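Side-chain contacts in secreted effector protein SifA (Salmonella typhimurium, PDB 3CXB), which is required for endosomal tubulation and the formation of Salmonella-induced filaments in epithelial cells, and interacts with host PLEKHM2: residues D47-E52 with T66-E71; T61-T66 with V298-F303; Q114-F119 with T145-R150. All blocks are in the same frame, centred on the assembly; numbering follows the deposited sequence.

How the contacts relate
From the N terminus, the first segment to take part lies on helix 42-54. Contact 1 closes a short loop by laying this helix against helix 62-75, with thirteen residues between the two segments. Contact 2 opens at residue 61, before contact 1 has closed, and shares Thr66 with it, so the two cross along the chain. Contact 2 closes only at helix 283-303, more than 230 residues later. Contact 3 follows contact 1 in series and is nested inside the long loop of contact 2. It brings a turn of the five-stranded sheet to strand 145-153. Helix 62-75 links all three: Arg64 reaches Glu52 and Glu71 of contact 1, and Arg62 hydrogen-bonds Asn115 O and packs on Phe119 of contact 3.

Contact 1: residues D47-E52 with T66-E71; sequences DRCLHE and TEIFFE
Ile68 meets both Cys49 and Glu52 between two helices that run nearly antiparallel. The segment axes lie 9.9 Å apart, at 160° between their directions. At CB the side chain of Ile68 divides. The CG2 branch points away from the backbone N and toward the middle of segment 47-52. There CG2 lies 3.8 Å from Cys49 CB. It also lies 4.0 Å from Cys49 O, so the methyl meets backbone as well as side chain. The other branch passes through CG1 and continues extended to CD1. This tip is 3.8 Å from Glu52 CD and sits over the flat face of the carboxylate, not at its oxygen edge. Glu52 reaches this place with a fully extended chain, CG anti to its backbone N (chi1 173°). The methyl packs on the carboxylate face, and OE1 is held by Arg64.

One turn further along its helix, Glu71 comes to Cys49 from the side of the sulfur. Its OE1 is 3.8 Å from Cys49 SG, which is a loose approach.

The acidic ends have stronger partners outside this pair of segments. Arg64 of helix 62-75 forms salt bridges with Glu52 through OE1 and with Glu71 through OE2. It also binds Glu67. On another side of helix 42-54, Leu50 packs against Trp27, Leu30 and Trp31 of helix 25-34.

The contact thus joins two kinds of chemistry. A small apolar centre of Ile68 and Cys49 lies between the antiparallel helices. Acidic side chains border it, and the guanidinium of Arg64 probably offsets the repulsion expected between their like charges.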
loop_
_atom_site.group_PDB
_atom_site.type_symbol
_atom_site.label_atom_id
_atom_site.label_comp_id
_atom_site.label_asym_id
_atom_site.label_seq_id
_atom_site.Cartn_x
_atom_site.Cartn_y
_atom_site.Cartn_z
ATOM N N ASP A 47 6.921 4.834 -20.213
ATOM C CA ASP A 47 5.989 5.472 -21.125
ATOM C C ASP A 47 4.583 4.948 -20.868
ATOM O O ASP A 47 3.612 5.710 -20.861
ATOM C CB ASP A 47 6.414 5.190 -22.568
ATOM C CG ASP A 47 5.452 5.761 -23.585
ATOM O OD1 ASP A 47 4.332 5.244 -23.703
ATOM O OD2 ASP A 47 5.804 6.733 -24.272
ATOM N N ARG A 48 4.475 3.642 -20.654
ATOM C CA ARG A 48 3.176 3.057 -20.389
ATOM C C ARG A 48 2.722 3.486 -19.000
ATOM O O ARG A 48 1.528 3.623 -18.752
ATOM C CB ARG A 48 3.234 1.534 -20.504
ATOM C CG ARG A 48 2.011 0.944 -21.206
ATOM C CD ARG A 48 1.776 1.621 -22.553
ATOM N NE ARG A 48 0.628 1.066 -23.267
ATOM C CZ ARG A 48 0.180 1.519 -24.437
ATOM N NH1 ARG A 48 0.782 2.541 -25.031
ATOM N NH2 ARG A 48 -0.869 0.947 -25.017
ATOM N N CYS A 49 3.672 3.702 -18.098
ATOM C CA CYS A 49 3.348 4.171 -16.757
ATOM C C CYS A 49 2.609 5.501 -16.868
ATOM O O CYS A 49 1.472 5.650 -16.420
ATOM C CB CYS A 49 4.615 4.407 -15.948
ATOM S SG CYS A 49 5.301 2.962 -15.154
ATOM N N LEU A 50 3.284 6.474 -17.466
ATOM C CA LEU A 50 2.717 7.795 -17.652
ATOM C C LEU A 50 1.342 7.673 -18.275
ATOM O O LEU A 50 0.381 8.304 -17.822
ATOM C CB LEU A 50 3.619 8.626 -18.557
ATOM C CG LEU A 50 4.960 9.052 -17.963
ATOM C CD1 LEU A 50 5.885 9.575 -19.059
ATOM C CD2 LEU A 50 4.720 10.126 -16.912
ATOM N N HIS A 51 1.239 6.854 -19.316
ATOM C CA HIS A 51 -0.040 6.702 -19.979
ATOM C C HIS A 51 -1.110 6.272 -19.005
ATOM O O HIS A 51 -2.181 6.886 -18.946
ATOM C CB HIS A 51 0.024 5.699 -21.116
ATOM C CG HIS A 51 -1.307 5.427 -21.730
ATOM N ND1 HIS A 51 -2.172 4.474 -21.238
ATOM C CD2 HIS A 51 -1.939 6.001 -22.783
ATOM C CE1 HIS A 51 -3.277 4.467 -21.964
ATOM N NE2 HIS A 51 -3.162 5.385 -22.908
ATOM N N GLU A 52 -0.833 5.224 -18.234
ATOM C CA GLU A 52 -1.821 4.762 -17.264
ATOM C C GLU A 52 -2.151 5.870 -16.260
ATOM O O GLU A 52 -3.293 6.028 -15.817
ATOM C CB GLU A 52 -1.300 3.550 -16.488
ATOM C CG GLU A 52 -2.226 3.136 -15.335
ATOM C CD GLU A 52 -1.648 2.028 -14.483
ATOM O OE1 GLU A 52 -2.252 1.664 -13.456
ATOM O OE2 GLU A 52 -0.579 1.509 -14.839
ATOM N N THR A 66 0.551 6.612 -6.220
ATOM C CA THR A 66 1.862 6.571 -5.573
ATOM C C THR A 66 2.754 5.467 -6.122
ATOM O O THR A 66 3.963 5.689 -6.300
ATOM C CB THR A 66 1.767 6.393 -4.050
ATOM O OG1 THR A 66 1.344 5.054 -3.756
ATOM C CG2 THR A 66 0.756 7.378 -3.454
ATOM N N GLU A 67 2.182 4.298 -6.418
ATOM C CA GLU A 67 3.015 3.218 -6.938
ATOM C C GLU A 67 3.702 3.639 -8.213
ATOM O O GLU A 67 4.925 3.510 -8.355
ATOM C CB GLU A 67 2.203 1.956 -7.255
ATOM C CG GLU A 67 1.639 1.189 -6.081
ATOM C CD GLU A 67 0.762 0.044 -6.531
ATOM O OE1 GLU A 67 0.284 -0.718 -5.657
ATOM O OE2 GLU A 67 0.546 -0.089 -7.762
ATOM N N ILE A 68 2.906 4.141 -9.147
ATOM C CA ILE A 68 3.422 4.512 -10.451
ATOM C C ILE A 68 4.561 5.475 -10.337
ATOM O O ILE A 68 5.515 5.446 -11.131
ATOM C CB ILE A 68 2.331 5.117 -11.339
ATOM C CG1 ILE A 68 1.178 4.111 -11.488
ATOM C CG2 ILE A 68 2.905 5.424 -12.712
ATOM C CD1 ILE A 68 -0.069 4.674 -12.197
ATOM N N PHE A 69 4.463 6.329 -9.329
ATOM C CA PHE A 69 5.496 7.313 -9.099
ATOM C C PHE A 69 6.830 6.584 -8.882
ATOM O O PHE A 69 7.822 6.871 -9.552
ATOM C CB PHE A 69 5.149 8.151 -7.871
ATOM C CG PHE A 69 6.162 9.203 -7.566
ATOM C CD1 PHE A 69 6.227 10.365 -8.331
ATOM C CD2 PHE A 69 7.059 9.031 -6.512
ATOM C CE1 PHE A 69 7.161 11.352 -8.057
ATOM C CE2 PHE A 69 8.001 10.013 -6.229
ATOM C CZ PHE A 69 8.049 11.185 -7.012
ATOM N N PHE A 70 6.839 5.619 -7.963
ATOM C CA PHE A 70 8.062 4.882 -7.664
ATOM C C PHE A 70 8.490 3.897 -8.743
ATOM O O PHE A 70 9.659 3.546 -8.847
ATOM C CB PHE A 70 7.934 4.217 -6.295
ATOM C CG PHE A 70 7.961 5.210 -5.168
ATOM C CD1 PHE A 70 9.158 5.777 -4.751
ATOM C CD2 PHE A 70 6.788 5.653 -4.583
ATOM C CE1 PHE A 70 9.175 6.793 -3.799
ATOM C CE2 PHE A 70 6.805 6.681 -3.618
ATOM C CZ PHE A 70 7.996 7.238 -3.224
ATOM N N GLU A 71 7.553 3.450 -9.562
ATOM C CA GLU A 71 7.954 2.556 -10.632
ATOM C C GLU A 71 8.799 3.439 -11.555
ATOM O O GLU A 71 9.782 3.001 -12.143
ATOM C CB GLU A 71 6.724 1.992 -11.361
ATOM C CG GLU A 71 6.123 0.730 -10.702
ATOM C CD GLU A 71 4.775 0.297 -11.289
ATOM O OE1 GLU A 71 4.648 0.267 -12.539
ATOM O OE2 GLU A 71 3.851 -0.031 -10.501
#

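Contact 2: residues T61-T66 with V298-F303; sequences TRERLT and VFHAIF
Glu63 and His300 approach from opposite directions and meet between helix 62-75 and helix 283-303. The backbones stay well apart, with Glu63 CA and His300 CA 10.0 Å from each other, so the side chains bridge the gap. Both leave their helices with the first torsion near 180°. The chain of Glu63 then bends at chi2 (65°), which brings its carboxylate over the imidazole.

The carboxylate lies over one face of the ring. OE1 sits 2.9 Å above the ring plane, displaced toward the rim on the side of ND1 and CE1. The carboxylate and ring planes are 31° apart. OE1 is 3.0 Å from His300 ND1, but it lies above the ring and the angle is poor for a hydrogen bond. The ring spends NE2 on a different acid, bonding OE1 of Glu67 one turn further along helix 62-75. Tyr158 of strand 158-167 also meets the imidazole, with the planes steeply inclined at about 70°.

Thr66 works from within its own helix. Its OG1 donates to Glu63 O over 2.8 Å, in the carbonyl plane and on a lone pair. The same hydroxyl oxygen is hydrogen-bonded to Tyr158 OH. Tyr158 is thus common to both sides of the contact.

His300 is buried and has one carboxylate over its face and another bonded to NE2. Two acids so close would probably favour a positively charged imidazole, with charge attraction adding to the hydrogen bond to Glu67.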
loop_
_atom_site.group_PDB
_atom_site.type_symbol
_atom_site.label_atom_id
_atom_site.label_comp_id
_atom_site.label_asym_id
_atom_site.label_seq_id
_atom_site.Cartn_x
_atom_site.Cartn_y
_atom_site.Cartn_z
ATOM N N THR A 61 -6.167 5.257 -8.945
ATOM C CA THR A 61 -6.533 5.359 -7.548
ATOM C C THR A 61 -5.383 6.111 -6.912
ATOM O O THR A 61 -4.303 6.194 -7.507
ATOM C CB THR A 61 -6.617 3.965 -6.934
ATOM O OG1 THR A 61 -7.630 3.227 -7.629
ATOM C CG2 THR A 61 -6.975 4.040 -5.440
ATOM N N ARG A 62 -5.570 6.679 -5.731
ATOM C CA ARG A 62 -4.425 7.365 -5.154
ATOM C C ARG A 62 -3.330 6.334 -4.852
ATOM O O ARG A 62 -2.147 6.572 -5.119
ATOM C CB ARG A 62 -4.799 8.144 -3.886
ATOM C CG ARG A 62 -5.141 7.328 -2.671
ATOM C CD ARG A 62 -5.040 8.199 -1.423
ATOM N NE ARG A 62 -6.117 9.181 -1.329
ATOM C CZ ARG A 62 -6.048 10.316 -0.636
ATOM N NH1 ARG A 62 -4.941 10.632 0.027
ATOM N NH2 ARG A 62 -7.098 11.130 -0.599
ATOM N N GLU A 63 -3.711 5.173 -4.326
ATOM C CA GLU A 63 -2.699 4.188 -4.021
ATOM C C GLU A 63 -1.935 3.858 -5.291
ATOM O O GLU A 63 -0.705 3.894 -5.306
ATOM C CB GLU A 63 -3.326 2.939 -3.419
ATOM C CG GLU A 63 -2.339 1.831 -3.035
ATOM C CD GLU A 63 -1.371 2.202 -1.898
ATOM O OE1 GLU A 63 -1.080 1.319 -1.054
ATOM O OE2 GLU A 63 -0.883 3.359 -1.855
ATOM N N ARG A 64 -2.655 3.579 -6.374
ATOM C CA ARG A 64 -2.002 3.246 -7.647
ATOM C C ARG A 64 -1.185 4.448 -8.145
ATOM O O ARG A 64 -0.173 4.293 -8.847
ATOM C CB ARG A 64 -3.054 2.832 -8.673
ATOM C CG ARG A 64 -2.517 2.496 -10.053
ATOM C CD ARG A 64 -1.494 1.384 -9.996
ATOM N NE ARG A 64 -0.892 1.133 -11.306
ATOM C CZ ARG A 64 0.321 0.614 -11.474
ATOM N NH1 ARG A 64 0.799 0.414 -12.696
ATOM N NH2 ARG A 64 1.057 0.307 -10.410
ATOM N N LEU A 65 -1.637 5.647 -7.783
ATOM C CA LEU A 65 -0.924 6.867 -8.146
ATOM C C LEU A 65 0.468 6.815 -7.534
ATOM O O LEU A 65 1.459 6.965 -8.243
ATOM C CB LEU A 65 -1.618 8.111 -7.589
ATOM C CG LEU A 65 -1.574 9.371 -8.464
ATOM C CD1 LEU A 65 -2.084 10.529 -7.676
ATOM C CD2 LEU A 65 -0.206 9.653 -8.965
ATOM N N THR A 66 0.551 6.612 -6.220
ATOM C CA THR A 66 1.862 6.571 -5.573
ATOM C C THR A 66 2.754 5.467 -6.122
ATOM O O THR A 66 3.963 5.689 -6.300
ATOM C CB THR A 66 1.767 6.393 -4.050
ATOM O OG1 THR A 66 1.344 5.054 -3.756
ATOM C CG2 THR A 66 0.756 7.378 -3.454
ATOM N N VAL A 298 1.429 -0.903 5.640
ATOM C CA VAL A 298 2.837 -0.956 6.016
ATOM C C VAL A 298 3.467 -2.036 5.153
ATOM O O VAL A 298 4.513 -1.838 4.515
ATOM C CB VAL A 298 3.032 -1.360 7.498
ATOM C CG1 VAL A 298 4.492 -1.638 7.732
ATOM C CG2 VAL A 298 2.567 -0.241 8.438
ATOM N N PHE A 299 2.798 -3.180 5.137
ATOM C CA PHE A 299 3.244 -4.317 4.374
ATOM C C PHE A 299 3.377 -3.926 2.908
ATOM O O PHE A 299 4.401 -4.214 2.270
ATOM C CB PHE A 299 2.249 -5.467 4.537
ATOM C CG PHE A 299 2.597 -6.683 3.735
ATOM C CD1 PHE A 299 2.514 -6.665 2.344
ATOM C CD2 PHE A 299 3.033 -7.846 4.367
ATOM C CE1 PHE A 299 2.860 -7.782 1.593
ATOM C CE2 PHE A 299 3.383 -8.977 3.632
ATOM C CZ PHE A 299 3.300 -8.948 2.240
ATOM N N HIS A 300 2.347 -3.263 2.376
ATOM C CA HIS A 300 2.382 -2.851 0.970
ATOM C C HIS A 300 3.500 -1.869 0.712
ATOM O O HIS A 300 4.057 -1.832 -0.383
ATOM C CB HIS A 300 1.052 -2.228 0.521
ATOM C CG HIS A 300 1.123 -1.572 -0.823
ATOM N ND1 HIS A 300 1.501 -0.258 -0.985
ATOM C CD2 HIS A 300 0.904 -2.060 -2.070
ATOM C CE1 HIS A 300 1.513 0.039 -2.274
ATOM N NE2 HIS A 300 1.155 -1.037 -2.955
ATOM N N ALA A 301 3.815 -1.072 1.726
ATOM C CA ALA A 301 4.880 -0.084 1.635
ATOM C C ALA A 301 6.209 -0.813 1.455
ATOM O O ALA A 301 7.076 -0.389 0.679
ATOM C CB ALA A 301 4.903 0.741 2.901
ATOM N N ILE A 302 6.350 -1.937 2.156
ATOM C CA ILE A 302 7.591 -2.712 2.099
ATOM C C ILE A 302 7.734 -3.603 0.881
ATOM O O ILE A 302 8.683 -3.459 0.116
ATOM C CB ILE A 302 7.759 -3.599 3.360
ATOM C CG1 ILE A 302 7.906 -2.713 4.595
ATOM C CG2 ILE A 302 8.977 -4.517 3.209
ATOM C CD1 ILE A 302 7.646 -3.457 5.862
ATOM N N PHE A 303 6.791 -4.513 0.694
ATOM C CA PHE A 303 6.877 -5.442 -0.426
ATOM C C PHE A 303 6.271 -4.947 -1.727
ATOM O O PHE A 303 6.454 -5.577 -2.781
ATOM C CB PHE A 303 6.237 -6.784 -0.042
ATOM C CG PHE A 303 6.719 -7.324 1.275
ATOM C CD1 PHE A 303 6.177 -6.853 2.466
ATOM C CD2 PHE A 303 7.780 -8.222 1.328
ATOM C CE1 PHE A 303 6.674 -7.266 3.683
ATOM C CE2 PHE A 303 8.283 -8.642 2.542
ATOM C CZ PHE A 303 7.734 -8.156 3.726
#

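Contact 3: residues Q114-F119 with T145-R150; sequences QNTDTF and TAMIKR
Thr116 and Met147 touch through their methyl groups. Thr116 CG2 meets the methyl CE of Met147, and Thr116 CB lies 3.5 Å from the same methyl. The sulfur stands a little further back, with SD 3.8 Å from Thr116 CG2. The two side chains meet at a slant. With chi1 at 68° the Met147 chain is set over its own backbone, and the bend at chi3 carries CE to the threonine. Lys149 adds a looser van der Waals contact. Its chain is extended, and CE comes to 4.3 Å from Thr116 CG2. The methyl of Thr116 thus faces Met147 and the aliphatic part of Lys149. Both Thr116 and Met147 also touch a crystal neighbour, so their exact poses may owe something to the lattice.

The polar interactions lie within the segments or lead out of them. Asn115 N donates to Thr118 O over 3.0 Å and closes the turn. Asn115 ND2 reaches Thr118 OG1 at 3.5 Å, a weak bond although a nearly straight one. Asn115 O is bonded by Arg62 NH1 of helix 62-75, which ties this turn to the helix packed on the sheet. Across the way, Arg150 bonds Gln297 of helix 283-303 through NH2.

The two segments belong to two separate sheets. Strands 108-114 and 118-123 are antiparallel neighbours in the five-stranded sheet. Strand 145-153 is outermost in the three-stranded sheet and pairs with strand 158-167, as in the backbone bonding of Met147 with Cys165. The contact is therefore the tight turn of a beta hairpin, with Thr116 near its tip, resting by side chains alone on an edge strand of the second antiparallel sheet.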
loop_
_atom_site.group_PDB
_atom_site.type_symbol
_atom_site.label_atom_id
_atom_site.label_comp_id
_atom_site.label_asym_id
_atom_site.label_seq_id
_atom_site.Cartn_x
_atom_site.Cartn_y
_atom_site.Cartn_z
ATOM N N GLN A 114 -1.451 14.957 -2.286
ATOM C CA GLN A 114 -2.465 14.092 -1.712
ATOM C C GLN A 114 -2.850 14.645 -0.357
ATOM O O GLN A 114 -2.052 14.687 0.578
ATOM C CB GLN A 114 -1.959 12.645 -1.575
ATOM C CG GLN A 114 -1.186 12.122 -2.785
ATOM C CD GLN A 114 -1.046 10.605 -2.798
ATOM O OE1 GLN A 114 -1.066 9.935 -1.750
ATOM N NE2 GLN A 114 -0.891 10.055 -3.987
ATOM N N ASN A 115 -4.091 15.089 -0.276
ATOM C CA ASN A 115 -4.634 15.649 0.938
ATOM C C ASN A 115 -5.446 14.564 1.614
ATOM O O ASN A 115 -5.340 13.396 1.260
ATOM C CB ASN A 115 -5.510 16.849 0.583
ATOM C CG ASN A 115 -4.762 17.883 -0.226
ATOM O OD1 ASN A 115 -3.813 18.489 0.255
ATOM N ND2 ASN A 115 -5.174 18.077 -1.467
ATOM N N THR A 116 -6.266 14.961 2.574
ATOM C CA THR A 116 -7.098 14.028 3.325
ATOM C C THR A 116 -8.248 13.377 2.570
ATOM O O THR A 116 -8.611 12.239 2.852
ATOM C CB THR A 116 -7.696 14.723 4.545
ATOM O OG1 THR A 116 -8.336 15.941 4.127
ATOM C CG2 THR A 116 -6.605 15.048 5.560
ATOM N N ASP A 117 -8.821 14.099 1.615
ATOM C CA ASP A 117 -9.957 13.582 0.861
ATOM C C ASP A 117 -9.809 13.566 -0.648
ATOM O O ASP A 117 -10.610 12.951 -1.342
ATOM C CB ASP A 117 -11.197 14.393 1.203
ATOM C CG ASP A 117 -12.270 13.553 1.808
ATOM O OD1 ASP A 117 -13.277 14.135 2.266
ATOM O OD2 ASP A 117 -12.097 12.311 1.819
ATOM N N THR A 118 -8.789 14.243 -1.155
ATOM C CA THR A 118 -8.581 14.314 -2.591
ATOM C C THR A 118 -7.111 14.193 -2.917
ATOM O O THR A 118 -6.268 14.146 -2.036
ATOM C CB THR A 118 -9.045 15.656 -3.132
ATOM O OG1 THR A 118 -8.060 16.655 -2.825
ATOM C CG2 THR A 118 -10.371 16.046 -2.487
ATOM N N PHE A 119 -6.814 14.129 -4.201
ATOM C CA PHE A 119 -5.446 14.074 -4.651
ATOM C C PHE A 119 -5.447 14.617 -6.067
ATOM O O PHE A 119 -6.406 14.405 -6.820
ATOM C CB PHE A 119 -4.925 12.646 -4.585
ATOM C CG PHE A 119 -5.776 11.647 -5.288
ATOM C CD1 PHE A 119 -5.572 11.370 -6.633
ATOM C CD2 PHE A 119 -6.733 10.923 -4.592
ATOM C CE1 PHE A 119 -6.307 10.367 -7.293
ATOM C CE2 PHE A 119 -7.471 9.925 -5.239
ATOM C CZ PHE A 119 -7.248 9.648 -6.607
ATOM N N THR A 145 -15.205 7.439 11.680
ATOM C CA THR A 145 -14.306 7.689 10.562
ATOM C C THR A 145 -12.883 7.575 11.064
ATOM O O THR A 145 -12.604 7.873 12.226
ATOM C CB THR A 145 -14.489 9.091 9.971
ATOM O OG1 THR A 145 -15.854 9.271 9.594
ATOM C CG2 THR A 145 -13.617 9.268 8.740
ATOM N N ALA A 146 -11.985 7.148 10.183
ATOM C CA ALA A 146 -10.584 6.990 10.537
ATOM C C ALA A 146 -9.741 6.972 9.277
ATOM O O ALA A 146 -9.987 6.179 8.375
ATOM C CB ALA A 146 -10.388 5.698 11.301
ATOM N N MET A 147 -8.745 7.845 9.215
ATOM C CA MET A 147 -7.874 7.894 8.050
ATOM C C MET A 147 -6.446 7.647 8.500
ATOM O O MET A 147 -6.163 7.556 9.693
ATOM C CB MET A 147 -7.945 9.259 7.378
ATOM C CG MET A 147 -7.347 10.339 8.242
ATOM S SD MET A 147 -6.686 11.715 7.314
ATOM C CE MET A 147 -8.068 12.925 7.566
ATOM N N ILE A 148 -5.544 7.556 7.533
ATOM C CA ILE A 148 -4.147 7.321 7.827
ATOM C C ILE A 148 -3.314 8.291 7.033
ATOM O O ILE A 148 -3.320 8.244 5.805
ATOM C CB ILE A 148 -3.697 5.901 7.423
ATOM C CG1 ILE A 148 -4.446 4.848 8.226
ATOM C CG2 ILE A 148 -2.207 5.735 7.672
ATOM C CD1 ILE A 148 -4.070 3.435 7.823
ATOM N N LYS A 149 -2.613 9.174 7.737
ATOM C CA LYS A 149 -1.727 10.128 7.091
ATOM C C LYS A 149 -0.392 9.418 6.913
ATOM O O LYS A 149 -0.168 8.350 7.488
ATOM C CB LYS A 149 -1.580 11.388 7.940
ATOM C CG LYS A 149 -2.860 12.205 7.976
ATOM C CD LYS A 149 -2.750 13.442 8.855
ATOM C CE LYS A 149 -4.107 14.146 8.989
ATOM N NZ LYS A 149 -4.082 15.307 9.930
ATOM N N ARG A 150 0.492 9.984 6.101
ATOM C CA ARG A 150 1.766 9.320 5.886
ATOM C C ARG A 150 2.875 10.228 5.377
ATOM O O ARG A 150 2.613 11.234 4.732
ATOM C CB ARG A 150 1.560 8.162 4.916
ATOM C CG ARG A 150 1.134 8.604 3.518
ATOM C CD ARG A 150 0.538 7.454 2.705
ATOM N NE ARG A 150 -0.922 7.402 2.783
ATOM C CZ ARG A 150 -1.617 6.285 2.979
ATOM N NH1 ARG A 150 -2.942 6.323 3.029
ATOM N NH2 ARG A 150 -0.982 5.129 3.139
#